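Local atomic coordinates of arginyl-tRNA synthetase, putative (Plasmodium falciparum, PDB entry 5JLD), a protein that probably charges tRNA(Arg) with L-arginine at the expense of ATP, as a monomeric class I aminoacyl-tRNA synthetase that releases AMP and diphosphate. Residues T104-L109 and H518-P523; R411-L416 and V434-L439; D503-T508 and L568-I573. All coordinates share one frame; numbering follows the deposited sequence.

Contact 1 (T104-L109 and H518-P523); sequences TSLKKL and HILKFP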
loop_
_atom_site.group_PDB
_atom_site.type_symbol
_atom_site.label_atom_id
_atom_site.label_comp_id
_atom_site.label_asym_id
_atom_site.label_seq_id
_atom_site.Cartn_x
_atom_site.Cartn_y
_atom_site.Cartn_z
ATOM N N THR A 104 -19.938 7.547 21.335
ATOM C CA THR A 104 -20.626 6.289 21.049
ATOM C C THR A 104 -19.852 5.458 20.009
ATOM O O THR A 104 -19.718 4.202 20.126
ATOM C CB THR A 104 -22.070 6.557 20.535
ATOM O OG1 THR A 104 -22.796 7.337 21.500
ATOM C CG2 THR A 104 -22.820 5.248 20.289
ATOM N N SER A 105 -19.323 6.155 19.000
ATOM C CA SER A 105 -18.602 5.455 17.930
ATOM C C SER A 105 -17.338 4.838 18.533
ATOM O O SER A 105 -17.037 3.676 18.305
ATOM C CB SER A 105 -18.269 6.399 16.772
ATOM O OG SER A 105 -19.442 6.937 16.164
ATOM N N LEU A 106 -16.636 5.613 19.355
ATOM C CA LEU A 106 -15.443 5.119 20.039
ATOM C C LEU A 106 -15.750 3.908 20.915
ATOM O O LEU A 106 -14.968 2.961 20.963
ATOM C CB LEU A 106 -14.815 6.232 20.885
ATOM C CG LEU A 106 -14.048 7.291 20.086
ATOM C CD1 LEU A 106 -13.679 8.458 20.974
ATOM C CD2 LEU A 106 -12.803 6.689 19.430
ATOM N N LYS A 107 -16.884 3.946 21.606
ATOM C CA LYS A 107 -17.282 2.836 22.465
ATOM C C LYS A 107 -17.547 1.558 21.659
ATOM O O LYS A 107 -17.337 0.456 22.164
ATOM C CB LYS A 107 -18.525 3.193 23.280
ATOM C CG LYS A 107 -18.347 4.342 24.266
ATOM C CD LYS A 107 -19.648 4.569 25.044
ATOM C CE LYS A 107 -19.523 5.740 26.013
ATOM N NZ LYS A 107 -20.853 6.124 26.587
ATOM N N LYS A 108 -18.027 1.697 20.423
ATOM C CA LYS A 108 -18.053 0.517 19.535
ATOM C C LYS A 108 -16.686 -0.232 19.390
ATOM O O LYS A 108 -16.659 -1.436 19.146
ATOM C CB LYS A 108 -18.549 0.919 18.144
ATOM C CG LYS A 108 -20.028 1.278 18.080
ATOM C CD LYS A 108 -20.403 1.724 16.670
ATOM C CE LYS A 108 -21.875 2.093 16.546
ATOM N NZ LYS A 108 -22.211 2.579 15.173
ATOM N N LEU A 109 -15.561 0.464 19.556
ATOM C CA LEU A 109 -14.231 -0.148 19.389
ATOM C C LEU A 109 -13.871 -1.215 20.421
ATOM O O LEU A 109 -12.802 -1.832 20.336
ATOM C CB LEU A 109 -13.137 0.932 19.423
ATOM C CG LEU A 109 -13.090 1.819 18.185
ATOM C CD1 LEU A 109 -12.027 2.885 18.327
ATOM C CD2 LEU A 109 -12.868 0.952 16.924
ATOM N N HIS A 518 -10.132 12.113 14.781
ATOM C CA HIS A 518 -9.081 11.570 13.968
ATOM C C HIS A 518 -9.109 10.039 14.007
ATOM O O HIS A 518 -9.005 9.386 12.970
ATOM C CB HIS A 518 -7.720 12.087 14.394
ATOM C CG HIS A 518 -6.667 11.860 13.351
ATOM N ND1 HIS A 518 -6.633 12.572 12.170
ATOM C CD2 HIS A 518 -5.646 10.972 13.284
ATOM C CE1 HIS A 518 -5.618 12.156 11.434
ATOM N NE2 HIS A 518 -5.007 11.179 12.085
ATOM N N ILE A 519 -9.296 9.479 15.197
ATOM C CA ILE A 519 -9.423 8.040 15.325
ATOM C C ILE A 519 -10.562 7.504 14.449
ATOM O O ILE A 519 -10.397 6.513 13.748
ATOM C CB ILE A 519 -9.660 7.641 16.776
ATOM C CG1 ILE A 519 -8.400 7.916 17.595
ATOM C CG2 ILE A 519 -10.075 6.184 16.867
ATOM C CD1 ILE A 519 -8.641 7.876 19.112
ATOM N N LEU A 520 -11.703 8.186 14.444
ATOM C CA LEU A 520 -12.836 7.681 13.672
ATOM C C LEU A 520 -12.698 7.933 12.159
ATOM O O LEU A 520 -13.522 7.450 11.376
ATOM C CB LEU A 520 -14.146 8.295 14.187
ATOM C CG LEU A 520 -14.514 7.902 15.618
ATOM C CD1 LEU A 520 -15.649 8.783 16.123
ATOM C CD2 LEU A 520 -14.865 6.403 15.706
ATOM N N LYS A 521 -11.680 8.695 11.752
ATOM C CA LYS A 521 -11.419 8.891 10.319
ATOM C C LYS A 521 -10.744 7.683 9.643
ATOM O O LYS A 521 -10.669 7.623 8.421
ATOM C CB LYS A 521 -10.546 10.119 10.092
ATOM C CG LYS A 521 -11.222 11.470 10.366
ATOM C CD LYS A 521 -10.297 12.605 9.938
ATOM C CE LYS A 521 -10.930 13.961 10.154
ATOM N NZ LYS A 521 -9.976 15.025 9.723
ATOM N N PHE A 522 -10.242 6.752 10.447
ATOM C CA PHE A 522 -9.442 5.619 9.973
ATOM C C PHE A 522 -10.065 4.915 8.739
ATOM O O PHE A 522 -9.386 4.745 7.742
ATOM C CB PHE A 522 -9.213 4.635 11.140
ATOM C CG PHE A 522 -8.114 3.626 10.902
ATOM C CD1 PHE A 522 -6.886 4.019 10.407
ATOM C CD2 PHE A 522 -8.309 2.281 11.203
ATOM C CE1 PHE A 522 -5.864 3.092 10.202
ATOM C CE2 PHE A 522 -7.296 1.348 11.011
ATOM C CZ PHE A 522 -6.066 1.754 10.503
ATOM N N PRO A 523 -11.372 4.586 8.772
ATOM C CA PRO A 523 -11.945 3.928 7.584
ATOM C C PRO A 523 -11.867 4.743 6.286
ATOM O O PRO A 523 -11.811 4.131 5.205
ATOM C CB PRO A 523 -13.408 3.704 7.985
ATOM C CG PRO A 523 -13.359 3.608 9.486
ATOM C CD PRO A 523 -12.355 4.655 9.873
#

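Contact 2 (R411-L416 and V434-L439); sequences RAKRDL and VDIDQL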
loop_
_atom_site.group_PDB
_atom_site.type_symbol
_atom_site.label_atom_id
_atom_site.label_comp_id
_atom_site.label_asym_id
_atom_site.label_seq_id
_atom_site.Cartn_x
_atom_site.Cartn_y
_atom_site.Cartn_z
ATOM N N ARG A 411 24.222 3.078 12.051
ATOM C CA ARG A 411 23.810 4.446 12.377
ATOM C C ARG A 411 22.748 4.525 13.505
ATOM O O ARG A 411 22.868 5.332 14.452
ATOM C CB ARG A 411 23.283 5.138 11.116
ATOM C CG ARG A 411 24.340 5.865 10.304
ATOM C CD ARG A 411 24.676 7.207 10.946
ATOM N NE ARG A 411 23.743 8.256 10.542
ATOM N N ALA A 412 21.714 3.689 13.398
ATOM C CA ALA A 412 20.641 3.652 14.386
ATOM C C ALA A 412 21.178 3.243 15.753
ATOM O O ALA A 412 20.832 3.848 16.760
ATOM C CB ALA A 412 19.535 2.706 13.947
ATOM N N LYS A 413 22.022 2.218 15.782
ATOM C CA LYS A 413 22.620 1.773 17.030
ATOM C C LYS A 413 23.462 2.882 17.649
ATOM O O LYS A 413 23.393 3.112 18.851
ATOM C CB LYS A 413 23.489 0.534 16.824
ATOM C CG LYS A 413 24.342 0.240 18.044
ATOM C CD LYS A 413 25.258 -0.936 17.842
ATOM C CE LYS A 413 24.482 -2.227 17.827
ATOM N NZ LYS A 413 25.412 -3.392 17.794
ATOM N N ARG A 414 24.256 3.559 16.824
ATOM C CA ARG A 414 25.056 4.700 17.279
ATOM C C ARG A 414 24.185 5.768 17.955
ATOM O O ARG A 414 24.434 6.177 19.109
ATOM C CB ARG A 414 25.824 5.302 16.097
ATOM C CG ARG A 414 26.416 6.681 16.342
ATOM C CD ARG A 414 27.145 7.185 15.099
ATOM N NE ARG A 414 26.734 8.536 14.725
ATOM C CZ ARG A 414 26.873 9.051 13.506
ATOM N NH1 ARG A 414 27.408 8.325 12.532
ATOM N NH2 ARG A 414 26.469 10.291 13.260
ATOM N N ASP A 415 23.152 6.208 17.242
ATOM C CA ASP A 415 22.264 7.222 17.794
ATOM C C ASP A 415 21.622 6.734 19.095
ATOM O O ASP A 415 21.525 7.483 20.076
ATOM C CB ASP A 415 21.195 7.609 16.774
ATOM C CG ASP A 415 21.794 8.082 15.459
ATOM O OD1 ASP A 415 22.916 8.641 15.479
ATOM O OD2 ASP A 415 21.150 7.888 14.406
ATOM N N LEU A 416 21.230 5.461 19.104
ATOM C CA LEU A 416 20.557 4.847 20.244
ATOM C C LEU A 416 21.429 4.812 21.499
ATOM O O LEU A 416 21.017 5.296 22.545
ATOM C CB LEU A 416 20.095 3.431 19.891
ATOM C CG LEU A 416 19.418 2.635 21.011
ATOM C CD1 LEU A 416 18.247 3.411 21.587
ATOM C CD2 LEU A 416 18.959 1.275 20.517
ATOM N N VAL A 434 18.660 -6.206 27.013
ATOM C CA VAL A 434 18.110 -6.100 25.666
ATOM C C VAL A 434 19.170 -6.422 24.625
ATOM O O VAL A 434 20.316 -5.985 24.739
ATOM C CB VAL A 434 17.552 -4.685 25.382
ATOM C CG1 VAL A 434 16.801 -4.663 24.059
ATOM C CG2 VAL A 434 16.652 -4.224 26.519
ATOM N N ASP A 435 18.785 -7.202 23.621
ATOM C CA ASP A 435 19.614 -7.414 22.442
ATOM C C ASP A 435 19.620 -6.129 21.625
ATOM O O ASP A 435 18.665 -5.850 20.891
ATOM C CB ASP A 435 19.083 -8.596 21.621
ATOM C CG ASP A 435 19.842 -8.810 20.316
ATOM O OD1 ASP A 435 20.947 -8.249 20.146
ATOM O OD2 ASP A 435 19.332 -9.560 19.457
ATOM N N ILE A 436 20.690 -5.347 21.761
ATOM C CA ILE A 436 20.772 -4.030 21.132
ATOM C C ILE A 436 20.881 -4.149 19.617
ATOM O O ILE A 436 20.399 -3.290 18.883
ATOM C CB ILE A 436 21.970 -3.211 21.666
ATOM C CG1 ILE A 436 21.890 -3.066 23.189
ATOM C CG2 ILE A 436 22.008 -1.826 21.031
ATOM C CD1 ILE A 436 20.620 -2.387 23.673
ATOM N N ASP A 437 21.500 -5.227 19.153
ATOM C CA ASP A 437 21.645 -5.460 17.719
ATOM C C ASP A 437 20.298 -5.611 17.021
ATOM O O ASP A 437 20.007 -4.883 16.070
ATOM C CB ASP A 437 22.509 -6.696 17.474
ATOM C CG ASP A 437 23.943 -6.474 17.887
ATOM O OD1 ASP A 437 24.380 -5.311 17.841
ATOM O OD2 ASP A 437 24.630 -7.447 18.265
ATOM N N GLN A 438 19.477 -6.544 17.502
ATOM C CA GLN A 438 18.169 -6.802 16.898
ATOM C C GLN A 438 17.311 -5.560 16.960
ATOM O O GLN A 438 16.601 -5.238 16.011
ATOM C CB GLN A 438 17.450 -7.964 17.593
ATOM N N LEU A 439 17.384 -4.861 18.089
ATOM C CA LEU A 439 16.620 -3.636 18.284
ATOM C C LEU A 439 17.019 -2.572 17.267
ATOM O O LEU A 439 16.157 -1.936 16.655
ATOM C CB LEU A 439 16.805 -3.105 19.711
ATOM C CG LEU A 439 16.078 -1.798 20.042
ATOM C CD1 LEU A 439 14.570 -1.995 20.002
ATOM C CD2 LEU A 439 16.496 -1.269 21.406
#

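Contact 3 (D503-T508 and L568-I573); sequences DELSLT and LLLCSI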
loop_
_atom_site.group_PDB
_atom_site.type_symbol
_atom_site.label_atom_id
_atom_site.label_comp_id
_atom_site.label_asym_id
_atom_site.label_seq_id
_atom_site.Cartn_x
_atom_site.Cartn_y
_atom_site.Cartn_z
ATOM N N ASP A 503 -17.852 3.309 29.363
ATOM C CA ASP A 503 -18.720 4.442 29.629
ATOM C C ASP A 503 -18.033 5.532 30.466
ATOM O O ASP A 503 -18.671 6.514 30.869
ATOM C CB ASP A 503 -20.006 3.979 30.316
ATOM C CG ASP A 503 -20.996 3.344 29.344
ATOM O OD1 ASP A 503 -21.040 3.768 28.166
ATOM O OD2 ASP A 503 -21.742 2.435 29.768
ATOM N N GLU A 504 -16.736 5.365 30.726
ATOM C CA GLU A 504 -15.975 6.430 31.367
ATOM C C GLU A 504 -15.737 7.529 30.353
ATOM O O GLU A 504 -15.525 8.692 30.701
ATOM C CB GLU A 504 -14.643 5.921 31.915
ATOM C CG GLU A 504 -14.765 5.117 33.196
ATOM C CD GLU A 504 -15.072 5.977 34.403
ATOM O OE1 GLU A 504 -14.989 7.216 34.292
ATOM O OE2 GLU A 504 -15.400 5.408 35.464
ATOM N N LEU A 505 -15.807 7.145 29.086
ATOM C CA LEU A 505 -15.376 7.990 27.988
ATOM C C LEU A 505 -16.160 9.286 27.910
ATOM O O LEU A 505 -17.368 9.278 27.690
ATOM C CB LEU A 505 -15.491 7.221 26.671
ATOM C CG LEU A 505 -14.586 7.669 25.528
ATOM C CD1 LEU A 505 -13.122 7.607 25.940
ATOM C CD2 LEU A 505 -14.838 6.786 24.328
ATOM N N SER A 506 -15.458 10.399 28.098
ATOM C CA SER A 506 -16.061 11.720 27.999
ATOM C C SER A 506 -15.098 12.718 27.371
ATOM O O SER A 506 -14.064 13.084 27.950
ATOM C CB SER A 506 -16.518 12.226 29.375
ATOM O OG SER A 506 -17.250 11.226 30.053
ATOM N N LEU A 507 -15.472 13.172 26.185
ATOM C CA LEU A 507 -14.652 14.079 25.410
ATOM C C LEU A 507 -15.032 15.518 25.761
ATOM O O LEU A 507 -15.891 16.131 25.126
ATOM C CB LEU A 507 -14.825 13.779 23.923
ATOM C CG LEU A 507 -14.745 12.267 23.644
ATOM C CD1 LEU A 507 -14.970 11.945 22.187
ATOM C CD2 LEU A 507 -13.414 11.679 24.115
ATOM N N THR A 508 -14.370 16.040 26.788
ATOM C CA THR A 508 -14.738 17.303 27.404
ATOM C C THR A 508 -13.965 18.475 26.812
ATOM O O THR A 508 -14.414 19.620 26.874
ATOM C CB THR A 508 -14.504 17.251 28.939
ATOM O OG1 THR A 508 -13.128 16.951 29.217
ATOM C CG2 THR A 508 -15.357 16.168 29.565
ATOM N N LEU A 568 -7.284 7.751 30.099
ATOM C CA LEU A 568 -6.511 6.525 29.977
ATOM C C LEU A 568 -7.075 5.644 28.864
ATOM O O LEU A 568 -6.332 5.052 28.075
ATOM C CB LEU A 568 -6.501 5.766 31.301
ATOM C CG LEU A 568 -5.251 4.920 31.531
ATOM C CD1 LEU A 568 -4.028 5.826 31.695
ATOM C CD2 LEU A 568 -5.433 4.018 32.748
ATOM N N LEU A 569 -8.399 5.575 28.808
ATOM C CA LEU A 569 -9.096 4.862 27.748
ATOM C C LEU A 569 -8.718 5.418 26.377
ATOM O O LEU A 569 -8.441 4.655 25.424
ATOM C CB LEU A 569 -10.610 4.947 27.966
ATOM C CG LEU A 569 -11.412 3.647 27.886
ATOM C CD1 LEU A 569 -10.724 2.529 28.651
ATOM C CD2 LEU A 569 -12.820 3.870 28.408
ATOM N N LEU A 570 -8.697 6.747 26.277
ATOM C CA LEU A 570 -8.268 7.395 25.035
ATOM C C LEU A 570 -6.838 6.997 24.684
ATOM O O LEU A 570 -6.506 6.775 23.513
ATOM C CB LEU A 570 -8.364 8.921 25.146
ATOM C CG LEU A 570 -9.569 9.539 24.441
ATOM C CD1 LEU A 570 -9.694 11.017 24.766
ATOM C CD2 LEU A 570 -9.484 9.317 22.939
ATOM N N CYS A 571 -5.994 6.930 25.709
ATOM C CA CYS A 571 -4.614 6.519 25.519
ATOM C C CYS A 571 -4.550 5.086 24.952
ATOM O O CYS A 571 -3.752 4.800 24.070
ATOM C CB CYS A 571 -3.844 6.616 26.834
ATOM S SG CYS A 571 -3.464 8.305 27.390
ATOM N N SER A 572 -5.410 4.207 25.461
ATOM C CA SER A 572 -5.441 2.796 25.065
ATOM C C SER A 572 -5.871 2.628 23.613
ATOM O O SER A 572 -5.219 1.919 22.811
ATOM C CB SER A 572 -6.387 2.023 25.991
ATOM O OG SER A 572 -6.213 0.627 25.898
ATOM N N ILE A 573 -6.972 3.288 23.268
ATOM C CA ILE A 573 -7.403 3.292 21.878
ATOM C C ILE A 573 -6.304 3.827 20.966
ATOM O O ILE A 573 -5.983 3.207 19.944
ATOM C CB ILE A 573 -8.669 4.123 21.685
ATOM C CG1 ILE A 573 -9.800 3.550 22.551
ATOM C CG2 ILE A 573 -9.039 4.158 20.203
ATOM C CD1 ILE A 573 -11.102 4.363 22.510
#

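Contact 1 (T104-L109 and H518-P523)
In Leu-106, Leu-109 and Leu-520 alike, CG stands anti to the carbonyl carbon and beside the backbone N, while in Ile-519 it is CG2 that lies anti to N; these torsions bring methyl groups of the two segments together. The result is a small apolar core joining the last turns of helix 99-108, which follows the N-terminal antiparallel sheet, to helix 510-520 of the DALR anticodon-binding domain, near where that helix gives way to helix 522-532. Ile-519 CG2 is shared by two leucines. Leu-106 crosses Ile-519 at about a right angle and brings its CD2 to 3.8 Å from Ile-519 CG2, whereas Leu-109 comes in obliquely, with CD1 4.1 Å from Ile-519 CG2. All five touching residues are buried, and the contact between the segments is purely apolar. The side chain of Ser-105 meets Leu-520 through CB, while its OG is hydrogen-bonded to Tyr-101 O one turn back in its own helix. Ile-573 of helix 564-584 borders the same core. Leu-520 ends in a fork over Ser-105, with Ser-105 CB lying 3.6 Å from both Leu-520 CD1 and Leu-520 CD2.

Contact 2 (R411-L416 and V434-L439)
Lys-413 and Leu-416, one turn apart on helix 401-420, reach across to the first turn of helix 436-453, where Ile-436, Asp-437 and Leu-439 receive them. Both side chains leave their helix in the same way, with CG anti to the backbone N (chi1 168° in Lys-413, 178° in Leu-416). From there the lysine runs extended as far as CD and then bends at chi3 (-72°), which swings CE and NZ toward the start of the other helix. Its aliphatic part crosses Ile-436 at about a right angle, with Lys-413 CE 4.1 Å from Ile-436 CG2, the branch that lies anti to the isoleucine N. The ammonium end is paired with the carboxylate of Asp-437 through OD1 in a salt bridge; the two atoms are modelled too close together, so the exact geometry of this pair is uncertain. Although the CB of Asp-437 points away from helix 401-420, its CG, beside the backbone N, brings the carboxylate back to the lysine.

Deeper in, two leucines of like conformation meet tip to tip. Leu-416 and Leu-439 cross at about a right angle, and Leu-416 CD2 lies 3.7 Å from Leu-439 CD2. The same methyl of Leu-416 touches Ile-436 more loosely, its CD2 being 4.4 Å from Ile-436 CG2. Leu-416 also packs on Leu-443, one turn beyond Leu-439 in helix 436-453, and Leu-439 on Ile-590 and Leu-593 near the C-terminus.

Asp-435 is the N-cap of helix 436-453: its OD1 accepts weak bonds from the backbone N of Asp-437 and of Gln-438. The whole is a helix-helix packing within the class I catalytic domain, with a buried leucine pair inside, a less certainly placed lysine-aspartate pair nearer the surface and an aspartate N-cap.

Contact 3 (D503-T508 and L568-I573)
Leu-505 and Leu-507, two residues apart in the loop between helices 476-492 and 510-520, both direct their ends at one side of helix 564-584, but with different first torsions. In Leu-505 CG lies anti to the backbone N (chi1 -155°), and the side chain meets Leu-569 obliquely. Its CD1 does the touching: Leu-505 CD1 is 4.2 Å from Leu-569 CB, and the same Leu-505 CD1 is 4.3 Å from Leu-570 CG, so that one methyl rests between two successive residues of the helix. In Leu-507 CG stands instead beside the backbone N, anti to the carbonyl carbon (chi1 -46°). This side chain too approaches its partner obliquely, tip to tip, bringing Leu-507 CD2 to 3.8 Å from Leu-570 CD1. Leu-570 therefore receives both loop leucines, one at its branch point and the other at a terminal methyl. Glu-504 adds only its CB, which grazes Leu-569 CD2 at 4.5 Å while its carboxylate leads away from the helix.

The backbone of the loop is fixed from several directions. Ser-506 N is bonded to Ser-566 OG in the first turn of helix 564-584 and Ser-506 O to Asn-563 ND2 just before it, while Leu-507 N is held by Glu-103 OE2 of helix 99-108. Leu-507 is the centre of an inverse gamma turn. Both loop leucines also touch Leu-106 of helix 99-108. The arrangement is an interhelical loop folded along a helix within the all-helical DALR anticodon-binding domain, its leucines packed between helices 564-584 and 99-108.

Contacts 1 and 3 are parts of one apolar core, their centres about 12 Å apart, and their segments alternate along the chain. Leu-106 CB meets Leu-505 CD2 at 3.5 Å, and Ile-573 CG2 lies 3.8 Å from Leu-109 CD1 and 3.9 Å from Ile-519 CD1. A salt bridge from Lys-107 NZ to Asp-503 OD1, 2.8 Å, adds a charged tie. Together they fasten helix 99-108 to the DALR domain. Contact 2 stands apart, in the catalytic domain: its centre is about 35 Å from that of contact 1 and 34 Å from that of contact 3, with nearest atoms about 23 and 20 Å away.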